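Local coordinates for protein citrinin polyketide synthase (Monascus purpureus, PDB 5MPT) that builds the polyketide precursor of the mycotoxin citrinin, the chain here being the C-methyltransferase domain that methylates the growing polyketide, at residues H289-L294 against L335-R340; K84-F88 against G328-W334; L312-E318 against N373-I379. All blocks are in the same frame, centred on the assembly; numbering follows the deposited sequence.

Interaction 1. Residues H289-L294 against L335-R340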
loop_
_atom_site.group_PDB
_atom_site.type_symbol
_atom_site.label_atom_id
_atom_site.label_comp_id
_atom_site.label_asym_id
_atom_site.label_seq_id
_atom_site.Cartn_x
_atom_site.Cartn_y
_atom_site.Cartn_z
ATOM N N HIS A 289 -4.819 1.448 6.505
ATOM C CA HIS A 289 -3.792 2.218 7.203
ATOM C C HIS A 289 -3.964 3.708 7.013
ATOM O O HIS A 289 -3.455 4.478 7.839
ATOM C CB HIS A 289 -2.388 1.795 6.769
ATOM C CG HIS A 289 -2.040 2.095 5.347
ATOM N ND1 HIS A 289 -1.746 1.094 4.453
ATOM C CD2 HIS A 289 -1.831 3.258 4.686
ATOM C CE1 HIS A 289 -1.411 1.622 3.289
ATOM N NE2 HIS A 289 -1.437 2.936 3.405
ATOM N N ALA A 290 -4.645 4.146 5.943
ATOM C CA ALA A 290 -4.737 5.576 5.641
ATOM C C ALA A 290 -5.796 6.266 6.461
ATOM O O ALA A 290 -5.943 7.494 6.346
ATOM C CB ALA A 290 -5.046 5.782 4.153
ATOM N N THR A 291 -6.489 5.534 7.309
ATOM C CA THR A 291 -7.553 6.137 8.095
ATOM C C THR A 291 -7.001 6.669 9.418
ATOM O O THR A 291 -5.871 6.381 9.825
ATOM C CB THR A 291 -8.687 5.136 8.342
ATOM O OG1 THR A 291 -8.248 4.049 9.170
ATOM C CG2 THR A 291 -9.223 4.579 7.038
ATOM N N ARG A 292 -7.852 7.424 10.124
ATOM C CA ARG A 292 -7.422 8.104 11.332
ATOM C C ARG A 292 -7.147 7.141 12.473
ATOM O O ARG A 292 -6.225 7.359 13.263
ATOM C CB ARG A 292 -8.495 9.108 11.737
ATOM C CG ARG A 292 -8.639 10.280 10.764
ATOM C CD ARG A 292 -9.793 11.238 11.128
ATOM N NE ARG A 292 -9.714 12.450 10.300
ATOM C CZ ARG A 292 -10.064 12.473 9.013
ATOM N NH1 ARG A 292 -10.530 11.382 8.429
ATOM N NH2 ARG A 292 -9.933 13.573 8.291
ATOM N N ASN A 293 -7.966 6.107 12.612
ATOM C CA ASN A 293 -7.997 5.320 13.841
ATOM C C ASN A 293 -8.296 3.885 13.453
ATOM O O ASN A 293 -9.358 3.598 12.899
ATOM C CB ASN A 293 -9.044 5.874 14.828
ATOM C CG ASN A 293 -9.132 5.056 16.124
ATOM O OD1 ASN A 293 -9.343 3.834 16.103
ATOM N ND2 ASN A 293 -8.989 5.736 17.261
ATOM N N LEU A 294 -7.319 2.998 13.664
ATOM C CA LEU A 294 -7.452 1.638 13.161
ATOM C C LEU A 294 -8.531 0.868 13.902
ATOM O O LEU A 294 -9.225 0.037 13.301
ATOM C CB LEU A 294 -6.111 0.917 13.255
ATOM C CG LEU A 294 -5.016 1.481 12.358
ATOM C CD1 LEU A 294 -3.787 0.593 12.434
ATOM C CD2 LEU A 294 -5.455 1.637 10.883
ATOM N N LEU A 335 -2.758 10.984 8.270
ATOM C CA LEU A 335 -4.031 11.194 8.948
ATOM C C LEU A 335 -4.128 10.504 10.297
ATOM O O LEU A 335 -5.003 10.869 11.094
ATOM C CB LEU A 335 -5.189 10.743 8.077
ATOM C CG LEU A 335 -5.492 11.533 6.809
ATOM C CD1 LEU A 335 -6.721 10.959 6.112
ATOM C CD2 LEU A 335 -5.711 12.995 7.147
ATOM N N PHE A 336 -3.279 9.516 10.568
ATOM C CA PHE A 336 -3.369 8.761 11.813
ATOM C C PHE A 336 -3.406 9.692 13.019
ATOM O O PHE A 336 -2.667 10.677 13.092
ATOM C CB PHE A 336 -2.189 7.784 11.925
ATOM C CG PHE A 336 -0.818 8.418 11.736
ATOM C CD1 PHE A 336 -0.117 8.915 12.823
ATOM C CD2 PHE A 336 -0.235 8.451 10.482
ATOM C CE1 PHE A 336 1.120 9.472 12.662
ATOM C CE2 PHE A 336 1.007 8.979 10.306
ATOM C CZ PHE A 336 1.690 9.503 11.404
ATOM N N GLU A 337 -4.298 9.386 13.960
ATOM C CA GLU A 337 -4.396 10.139 15.205
ATOM C C GLU A 337 -4.783 9.204 16.340
ATOM O O GLU A 337 -5.519 9.586 17.254
ATOM C CB GLU A 337 -5.396 11.291 15.078
ATOM C CG GLU A 337 -6.673 10.885 14.417
ATOM C CD GLU A 337 -7.684 12.021 14.269
ATOM O OE1 GLU A 337 -7.280 13.154 13.931
ATOM O OE2 GLU A 337 -8.887 11.747 14.468
ATOM N N ASP A 338 -4.294 7.960 16.288
ATOM C CA ASP A 338 -4.657 6.937 17.258
ATOM C C ASP A 338 -3.453 6.402 18.010
ATOM O O ASP A 338 -3.509 5.290 18.544
ATOM C CB ASP A 338 -5.384 5.788 16.569
ATOM C CG ASP A 338 -4.553 5.116 15.522
ATOM O OD1 ASP A 338 -3.446 5.629 15.241
ATOM O OD2 ASP A 338 -5.023 4.089 14.978
ATOM N N GLY A 339 -2.370 7.153 18.054
ATOM C CA GLY A 339 -1.168 6.733 18.736
ATOM C C GLY A 339 -0.070 6.220 17.827
ATOM O O GLY A 339 1.074 6.110 18.272
ATOM N N ARG A 340 -0.389 5.890 16.579
ATOM C CA ARG A 340 0.648 5.536 15.621
ATOM C C ARG A 340 1.576 6.717 15.387
ATOM O O ARG A 340 1.189 7.886 15.512
ATOM C CB ARG A 340 0.042 5.114 14.288
ATOM C CG ARG A 340 -0.601 3.720 14.274
ATOM C CD ARG A 340 -1.288 3.477 12.953
ATOM N NE ARG A 340 -2.515 4.247 12.835
ATOM C CZ ARG A 340 -3.168 4.444 11.695
ATOM N NH1 ARG A 340 -2.694 3.953 10.551
ATOM N NH2 ARG A 340 -4.299 5.142 11.707
HETATM O O HOH W 1 -2.711 8.414 6.767
HETATM O O HOH W 2 -7.775 8.679 18.141
#
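Arg340 makes the strongest polar interactions. Its side chain reaches into the turn that leads to helix 294-304. Arg340 NH1 donates to His289 O at 2.9 Å and Arg340 NH2 to Thr291 O at 2.7 Å. A weak third bond runs from Arg340 NH2 to Arg292 O at 3.3 Å. All three carbonyls lie near the guanidinium plane. NH1 also bonds Ala343 O.

Asp338 shares out its carboxylate. Asp338 OD1 forms a salt bridge with Arg340 NE at 2.9 Å, while Asp338 OD2 accepts a hydrogen bond from Leu294 N at 2.9 Å, in the first turn of helix 294-304. Asn293, the N-cap residue, uses its own OD1 to cap Ile296 N. Arg292 O also accepts a hydrogen bond from Glu337 N at 2.9 Å, so the two loops are tied by their backbones as well.

Water is next. One molecule accepts from Leu335 N and donates weakly to Ala290 O. Another donates to Glu337 O and accepts weakly from Asn293 ND2.

The packing surrounds this network. Leu294 CG lies over one face of the Arg340 guanidinium, 3.6 Å from Arg340 CZ. Leu335 CD1 sits 3.6 Å from Ala290 O. At the surface, Arg292 NE and Glu337 OE2 stay 4.3 Å apart, too far for a salt bridge; Arg292 NH1 pairs with Glu268 instead.

Arg340 ties together backbone carbonyls of the segment that holds catalytic His289 and SAH-contacting Thr291. A buried cation is matched by one carboxylate and several carbonyls. This chemistry is consistent with a firmly held loop beside the active site.

Interaction 2. Residues K84-F88 against G328-W334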
loop_
_atom_site.group_PDB
_atom_site.type_symbol
_atom_site.label_atom_id
_atom_site.label_comp_id
_atom_site.label_asym_id
_atom_site.label_seq_id
_atom_site.Cartn_x
_atom_site.Cartn_y
_atom_site.Cartn_z
ATOM N N LYS A 84 3.098 21.686 7.527
ATOM C CA LYS A 84 2.425 20.389 7.456
ATOM C C LYS A 84 3.378 19.267 7.095
ATOM O O LYS A 84 2.994 18.091 7.186
ATOM C CB LYS A 84 1.290 20.424 6.428
ATOM C CG LYS A 84 1.720 20.576 4.973
ATOM C CD LYS A 84 0.561 20.286 4.031
ATOM C CE LYS A 84 0.780 20.873 2.642
ATOM N NZ LYS A 84 -0.226 20.358 1.666
ATOM N N HIS A 85 4.600 19.597 6.674
ATOM C CA HIS A 85 5.568 18.594 6.279
ATOM C C HIS A 85 6.578 18.266 7.379
ATOM O O HIS A 85 7.503 17.493 7.132
ATOM C CB HIS A 85 6.305 19.022 5.013
ATOM C CG HIS A 85 5.440 19.070 3.789
ATOM N ND1 HIS A 85 4.559 18.062 3.458
ATOM C CD2 HIS A 85 5.339 19.997 2.807
ATOM C CE1 HIS A 85 3.939 18.372 2.331
ATOM N NE2 HIS A 85 4.387 19.547 1.921
ATOM N N GLU A 86 6.379 18.761 8.600
ATOM C CA GLU A 86 7.342 18.523 9.676
ATOM C C GLU A 86 7.644 17.039 9.871
ATOM O O GLU A 86 8.810 16.649 9.924
ATOM C CB GLU A 86 6.848 19.138 10.990
ATOM C CG GLU A 86 7.825 18.974 12.160
ATOM C CD GLU A 86 9.110 19.734 11.956
ATOM O OE1 GLU A 86 9.146 20.603 11.055
ATOM O OE2 GLU A 86 10.085 19.460 12.693
ATOM N N ARG A 87 6.613 16.198 10.045
ATOM C CA ARG A 87 6.861 14.782 10.296
ATOM C C ARG A 87 7.567 14.130 9.109
ATOM O O ARG A 87 8.516 13.352 9.280
ATOM C CB ARG A 87 5.537 14.080 10.615
ATOM C CG ARG A 87 4.949 14.530 11.969
ATOM C CD ARG A 87 3.527 14.019 12.176
ATOM N NE ARG A 87 2.615 14.701 11.272
ATOM C CZ ARG A 87 1.320 14.450 11.177
ATOM N NH1 ARG A 87 0.761 13.515 11.943
ATOM N NH2 ARG A 87 0.579 15.136 10.318
ATOM N N PHE A 88 7.088 14.418 7.898
ATOM C CA PHE A 88 7.753 13.961 6.677
ATOM C C PHE A 88 9.217 14.394 6.629
ATOM O O PHE A 88 10.112 13.584 6.344
ATOM C CB PHE A 88 6.974 14.507 5.483
ATOM C CG PHE A 88 7.511 14.111 4.142
ATOM C CD1 PHE A 88 7.853 12.809 3.856
ATOM C CD2 PHE A 88 7.638 15.066 3.146
ATOM C CE1 PHE A 88 8.312 12.471 2.606
ATOM C CE2 PHE A 88 8.084 14.732 1.911
ATOM C CZ PHE A 88 8.413 13.413 1.632
ATOM N N GLY A 328 4.749 10.316 1.350
ATOM C CA GLY A 328 4.872 11.201 2.474
ATOM C C GLY A 328 4.573 12.643 2.136
ATOM O O GLY A 328 4.340 13.438 3.051
ATOM N N LEU A 329 4.521 12.984 0.847
ATOM C CA LEU A 329 4.135 14.313 0.398
ATOM C C LEU A 329 2.633 14.551 0.473
ATOM O O LEU A 329 2.205 15.698 0.257
ATOM C CB LEU A 329 4.546 14.541 -1.053
ATOM C CG LEU A 329 6.023 14.651 -1.402
ATOM C CD1 LEU A 329 6.168 14.651 -2.896
ATOM C CD2 LEU A 329 6.579 15.933 -0.806
ATOM N N LEU A 330 1.842 13.516 0.756
ATOM C CA LEU A 330 0.396 13.566 0.606
ATOM C C LEU A 330 -0.267 13.577 1.973
ATOM O O LEU A 330 0.073 12.765 2.846
ATOM C CB LEU A 330 -0.095 12.371 -0.206
ATOM C CG LEU A 330 0.632 12.224 -1.543
ATOM C CD1 LEU A 330 0.232 10.936 -2.239
ATOM C CD2 LEU A 330 0.366 13.425 -2.451
ATOM N N GLU A 331 -1.252 14.471 2.130
ATOM C CA GLU A 331 -1.980 14.579 3.390
ATOM C C GLU A 331 -2.546 13.239 3.837
ATOM O O GLU A 331 -2.638 12.979 5.044
ATOM C CB GLU A 331 -3.108 15.609 3.252
ATOM C CG GLU A 331 -2.689 17.044 3.011
ATOM C CD GLU A 331 -3.782 18.026 3.384
ATOM O OE1 GLU A 331 -4.677 17.637 4.163
ATOM O OE2 GLU A 331 -3.761 19.178 2.904
ATOM N N GLY A 332 -2.915 12.375 2.891
ATOM C CA GLY A 332 -3.511 11.074 3.186
ATOM C C GLY A 332 -2.593 10.095 3.878
ATOM O O GLY A 332 -3.071 9.067 4.358
ATOM N N TRP A 333 -1.292 10.376 3.921
ATOM C CA TRP A 333 -0.292 9.523 4.552
ATOM C C TRP A 333 -0.072 9.863 6.013
ATOM O O TRP A 333 0.658 9.130 6.700
ATOM C CB TRP A 333 1.034 9.689 3.803
ATOM C CG TRP A 333 2.117 8.659 3.973
ATOM C CD1 TRP A 333 3.371 8.849 4.502
ATOM C CD2 TRP A 333 2.075 7.296 3.540
ATOM N NE1 TRP A 333 4.109 7.686 4.422
ATOM C CE2 TRP A 333 3.328 6.716 3.849
ATOM C CE3 TRP A 333 1.096 6.507 2.924
ATOM C CZ2 TRP A 333 3.621 5.389 3.573
ATOM C CZ3 TRP A 333 1.390 5.208 2.652
ATOM C CH2 TRP A 333 2.649 4.654 2.974
ATOM N N TRP A 334 -0.646 10.987 6.483
ATOM C CA TRP A 334 -0.409 11.512 7.821
ATOM C C TRP A 334 -1.709 11.726 8.597
ATOM O O TRP A 334 -1.781 12.577 9.502
ATOM C CB TRP A 334 0.397 12.822 7.716
ATOM C CG TRP A 334 1.692 12.634 7.013
ATOM C CD1 TRP A 334 1.972 12.920 5.710
ATOM C CD2 TRP A 334 2.870 12.045 7.557
ATOM N NE1 TRP A 334 3.271 12.570 5.414
ATOM C CE2 TRP A 334 3.842 12.030 6.537
ATOM C CE3 TRP A 334 3.202 11.525 8.814
ATOM C CZ2 TRP A 334 5.095 11.517 6.732
ATOM C CZ3 TRP A 334 4.455 11.022 9.008
ATOM C CH2 TRP A 334 5.394 11.020 7.973
HETATM O O HOH W 3 0.544 17.429 1.661
HETATM O O HOH W 4 3.678 15.737 4.593
HETATM O O HOH W 5 -2.299 13.156 12.095
HETATM O O HOH W 6 -2.382 15.500 9.711
#
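This contact joins the N-terminal helical region, which carries a helix-turn-helix family signature, to a loop of the Rossmann-like methyltransferase fold. Residues 84-88 run from a 3-10 turn into the start of helix 86-98, with His85 as the N-cap residue. Residues 328-334 follow helix 321-327. No direct hydrogen bond crosses between the two segments.

Trp334 is the centre of the contact. Its m rotamer at chi1 lays the indole against the helix start. Trp334 NE1 donates back to Gly328 O at 2.7 Å, a bond within 328-334 that anchors the indole nitrogen. Arg87 CB makes a CH-pi contact, 4.1 Å from the centroid of the six-membered ring of Trp334. The Arg87 side chain takes m, t, m for chi1 to chi3. This bend brings Trp334 CB over one guanidinium face, 3.5 Å from Arg87 NH2. Two waters then link NH1 and NH2 of Arg87 to Trp334 O.

Phe88, with chi1 t, places its ring face over Gly328 O and Leu329 N. A CB on Gly328 would fall 2.5 Å from Phe88 CD1, so the glycine makes room for the ring. Leu329, m and t, brings its end toward Phe88 and also touches helix 149-154.

Lys84 starts from p at chi1 and is then extended. Lys84 NZ makes a long salt bridge to Glu331 OE2 at 3.9 Å, and a water joins NZ to Leu329 O. His85, with chi1 m, brings its ring edge to Leu329 O. The closest apolar approach is Phe88 CE2 to Leu329 CD2, at 3.3 Å.

Interaction 3. Residues L312-E318 against N373-I379. With EDO (1,2-ethanediol), chain D.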
loop_
_atom_site.group_PDB
_atom_site.type_symbol
_atom_site.label_atom_id
_atom_site.label_comp_id
_atom_site.label_asym_id
_atom_site.label_seq_id
_atom_site.Cartn_x
_atom_site.Cartn_y
_atom_site.Cartn_z
ATOM N N LEU A 312 -9.813 -9.612 4.644
ATOM C CA LEU A 312 -8.506 -9.893 4.058
ATOM C C LEU A 312 -7.843 -8.559 3.759
ATOM O O LEU A 312 -8.166 -7.905 2.763
ATOM C CB LEU A 312 -8.622 -10.751 2.807
ATOM C CG LEU A 312 -7.269 -11.223 2.289
ATOM C CD1 LEU A 312 -6.592 -12.177 3.246
ATOM C CD2 LEU A 312 -7.464 -11.943 0.979
ATOM N N LEU A 313 -6.927 -8.176 4.633
ATOM C CA LEU A 313 -6.072 -7.021 4.395
ATOM C C LEU A 313 -4.882 -7.389 3.519
ATOM O O LEU A 313 -4.298 -8.479 3.631
ATOM C CB LEU A 313 -5.546 -6.466 5.713
ATOM C CG LEU A 313 -6.551 -5.897 6.687
ATOM C CD1 LEU A 313 -5.915 -5.775 8.053
ATOM C CD2 LEU A 313 -7.020 -4.520 6.209
ATOM N N LEU A 314 -4.525 -6.475 2.633
ATOM C CA LEU A 314 -3.219 -6.489 1.988
ATOM C C LEU A 314 -2.577 -5.197 2.443
ATOM O O LEU A 314 -3.016 -4.122 2.029
ATOM C CB LEU A 314 -3.326 -6.561 0.466
ATOM C CG LEU A 314 -2.047 -6.998 -0.263
ATOM C CD1 LEU A 314 -2.330 -7.260 -1.734
ATOM C CD2 LEU A 314 -0.932 -5.984 -0.134
ATOM N N GLU A 315 -1.611 -5.296 3.354
ATOM C CA GLU A 315 -1.026 -4.123 3.985
ATOM C C GLU A 315 0.480 -4.162 3.932
ATOM O O GLU A 315 1.103 -5.203 4.165
ATOM C CB GLU A 315 -1.464 -4.009 5.451
ATOM C CG GLU A 315 -2.806 -3.389 5.616
ATOM C CD GLU A 315 -2.765 -1.890 5.445
ATOM O OE1 GLU A 315 -1.653 -1.299 5.509
ATOM O OE2 GLU A 315 -3.840 -1.305 5.217
ATOM N N MET A 316 1.061 -3.006 3.631
ATOM C CA MET A 316 2.496 -2.836 3.736
ATOM C C MET A 316 2.871 -2.779 5.211
ATOM O O MET A 316 2.433 -1.885 5.938
ATOM C CB MET A 316 2.915 -1.565 3.014
ATOM C CG MET A 316 4.411 -1.430 2.952
ATOM S SD MET A 316 4.986 -0.192 1.779
ATOM C CE MET A 316 5.147 -1.176 0.278
ATOM N N THR A 317 3.655 -3.752 5.655
ATOM C CA THR A 317 3.925 -3.945 7.069
ATOM C C THR A 317 5.312 -3.452 7.464
ATOM O O THR A 317 5.611 -3.369 8.656
ATOM C CB THR A 317 3.741 -5.436 7.408
ATOM O OG1 THR A 317 4.371 -6.235 6.391
ATOM C CG2 THR A 317 2.271 -5.775 7.460
ATOM N N GLU A 318 6.164 -3.140 6.484
ATOM C CA GLU A 318 7.472 -2.543 6.701
ATOM C C GLU A 318 7.622 -1.331 5.790
ATOM O O GLU A 318 7.177 -1.347 4.636
ATOM C CB GLU A 318 8.539 -3.599 6.424
ATOM C CG GLU A 318 9.923 -3.317 6.921
ATOM C CD GLU A 318 10.795 -4.550 6.776
ATOM O OE1 GLU A 318 11.604 -4.588 5.823
ATOM O OE2 GLU A 318 10.635 -5.491 7.590
ATOM N N ASN A 373 8.367 -9.870 4.471
ATOM C CA ASN A 373 8.099 -8.944 5.564
ATOM C C ASN A 373 7.647 -7.576 5.077
ATOM O O ASN A 373 7.165 -6.763 5.889
ATOM C CB ASN A 373 9.341 -8.784 6.449
ATOM C CG ASN A 373 9.777 -10.088 7.075
ATOM O OD1 ASN A 373 8.958 -10.855 7.574
ATOM N ND2 ASN A 373 11.082 -10.367 7.020
ATOM N N ILE A 374 7.690 -7.325 3.771
ATOM C CA ILE A 374 7.411 -5.966 3.294
ATOM C C ILE A 374 5.915 -5.704 3.245
ATOM O O ILE A 374 5.443 -4.651 3.695
ATOM C CB ILE A 374 8.062 -5.712 1.925
ATOM C CG1 ILE A 374 9.583 -5.854 2.025
ATOM C CG2 ILE A 374 7.683 -4.340 1.404
ATOM C CD1 ILE A 374 10.264 -5.915 0.666
ATOM N N GLN A 375 5.163 -6.609 2.626
ATOM C CA GLN A 375 3.712 -6.619 2.690
ATOM C C GLN A 375 3.257 -7.983 3.140
ATOM O O GLN A 375 3.957 -8.984 2.995
ATOM C CB GLN A 375 3.055 -6.310 1.346
ATOM C CG GLN A 375 3.692 -5.113 0.650
ATOM C CD GLN A 375 2.688 -4.278 -0.067
ATOM O OE1 GLN A 375 1.825 -3.657 0.566
ATOM N NE2 GLN A 375 2.750 -4.254 -1.373
ATOM N N ARG A 376 2.034 -8.009 3.648
ATOM C CA ARG A 376 1.403 -9.235 4.071
ATOM C C ARG A 376 -0.058 -9.208 3.680
ATOM O O ARG A 376 -0.700 -8.151 3.676
ATOM C CB ARG A 376 1.513 -9.432 5.571
ATOM C CG ARG A 376 2.910 -9.522 6.067
ATOM C CD ARG A 376 2.954 -9.957 7.500
ATOM N NE ARG A 376 4.255 -9.679 8.063
ATOM C CZ ARG A 376 5.300 -10.501 8.028
ATOM N NH1 ARG A 376 5.211 -11.720 7.469
ATOM N NH2 ARG A 376 6.456 -10.085 8.554
ATOM N N LEU A 377 -0.598 -10.392 3.378
ATOM C CA LEU A 377 -2.022 -10.609 3.545
ATOM C C LEU A 377 -2.280 -10.914 5.014
ATOM O O LEU A 377 -1.614 -11.757 5.620
ATOM C CB LEU A 377 -2.546 -11.749 2.683
ATOM C CG LEU A 377 -2.432 -11.651 1.160
ATOM C CD1 LEU A 377 -2.880 -12.972 0.505
ATOM C CD2 LEU A 377 -3.212 -10.468 0.655
ATOM N N ILE A 378 -3.240 -10.218 5.582
ATOM C CA ILE A 378 -3.624 -10.365 6.979
ATOM C C ILE A 378 -5.099 -10.697 6.950
ATOM O O ILE A 378 -5.921 -9.907 6.460
ATOM C CB ILE A 378 -3.359 -9.096 7.814
ATOM C CG1 ILE A 378 -1.901 -8.657 7.708
ATOM C CG2 ILE A 378 -3.708 -9.326 9.281
ATOM C CD1 ILE A 378 -1.655 -7.253 8.291
ATOM N N ILE A 379 -5.428 -11.898 7.381
ATOM C CA ILE A 379 -6.817 -12.342 7.417
ATOM C C ILE A 379 -7.328 -12.237 8.841
ATOM O O ILE A 379 -6.595 -12.517 9.805
ATOM C CB ILE A 379 -6.955 -13.778 6.849
ATOM C CG1 ILE A 379 -8.431 -14.108 6.654
ATOM C CG2 ILE A 379 -6.289 -14.835 7.767
ATOM C CD1 ILE A 379 -8.643 -15.404 5.848
HETATM C C1 EDO D . 5.801 1.166 10.307
HETATM O O1 EDO D . 5.369 1.020 11.662
HETATM C C2 EDO D . 5.860 -0.227 9.700
HETATM O O2 EDO D . 6.449 -1.105 10.667
HETATM O O HOH W 7 12.728 -7.806 5.555
#
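Two neighbouring strands meet here antiparallel, their axes 4.5 Å apart at 159°. The hydrogen-bonded pairs are Leu313 with Ile378 and Glu315 with Arg376, two backbone bonds each.

Side chains fill space on both faces. On the face with Leu312, Leu314 and Met316, Leu312 CD1 fits between Leu377 CB and Ile379 CB, at 4.1 and 4.0 Å. Leu314 CG rests 3.8 Å from Leu377 CD2. Helix 181-198 packs on this face, against Leu314, Gln375 and Ile379. On the other face, Leu313 CB meets Ile378 CB at 4.0 Å, and both side chains touch Trp350 of helix 347-356. Ile378 CD1 also approaches Glu315 CB and Thr317 CG2, each at 4.3 Å.

Beyond the strands, Thr317 N and Glu318 N share Ile374 O, and Thr317 OG1 donates to Asn373 O.

Helices on both faces of a seven-stranded sheet, with the last strand, 375-381, inserted antiparallel between 309-316 and 361-364, are characteristic of the Rossmann-like class I methyltransferase fold, which here carries catalytic Glu315.

How the interactions relate
Interactions 1 and 3 meet at the catalytic site. His289 ND1 lies 2.6 Å from Glu315 OE1, a probable hydrogen bond between two active-site residues. The side chain of the third, Tyr177, is about 8 Å from those of both His289 and Gln375. SAH touches Thr291 of interaction 1 and lies about 8 Å from the side chain of Leu314. Interactions 1 and 2 are joined along the chain, since residues 328-334 run directly into 335-340. His289 NE2 packs 3.7 Å from Trp333 CZ3. Interactions 2 and 3 do not touch; their nearest atoms are about 6 Å apart. Interaction 1 thus touches both of the others, its centre about 13 Å from that of interaction 2 and about 16 Å from that of interaction 3.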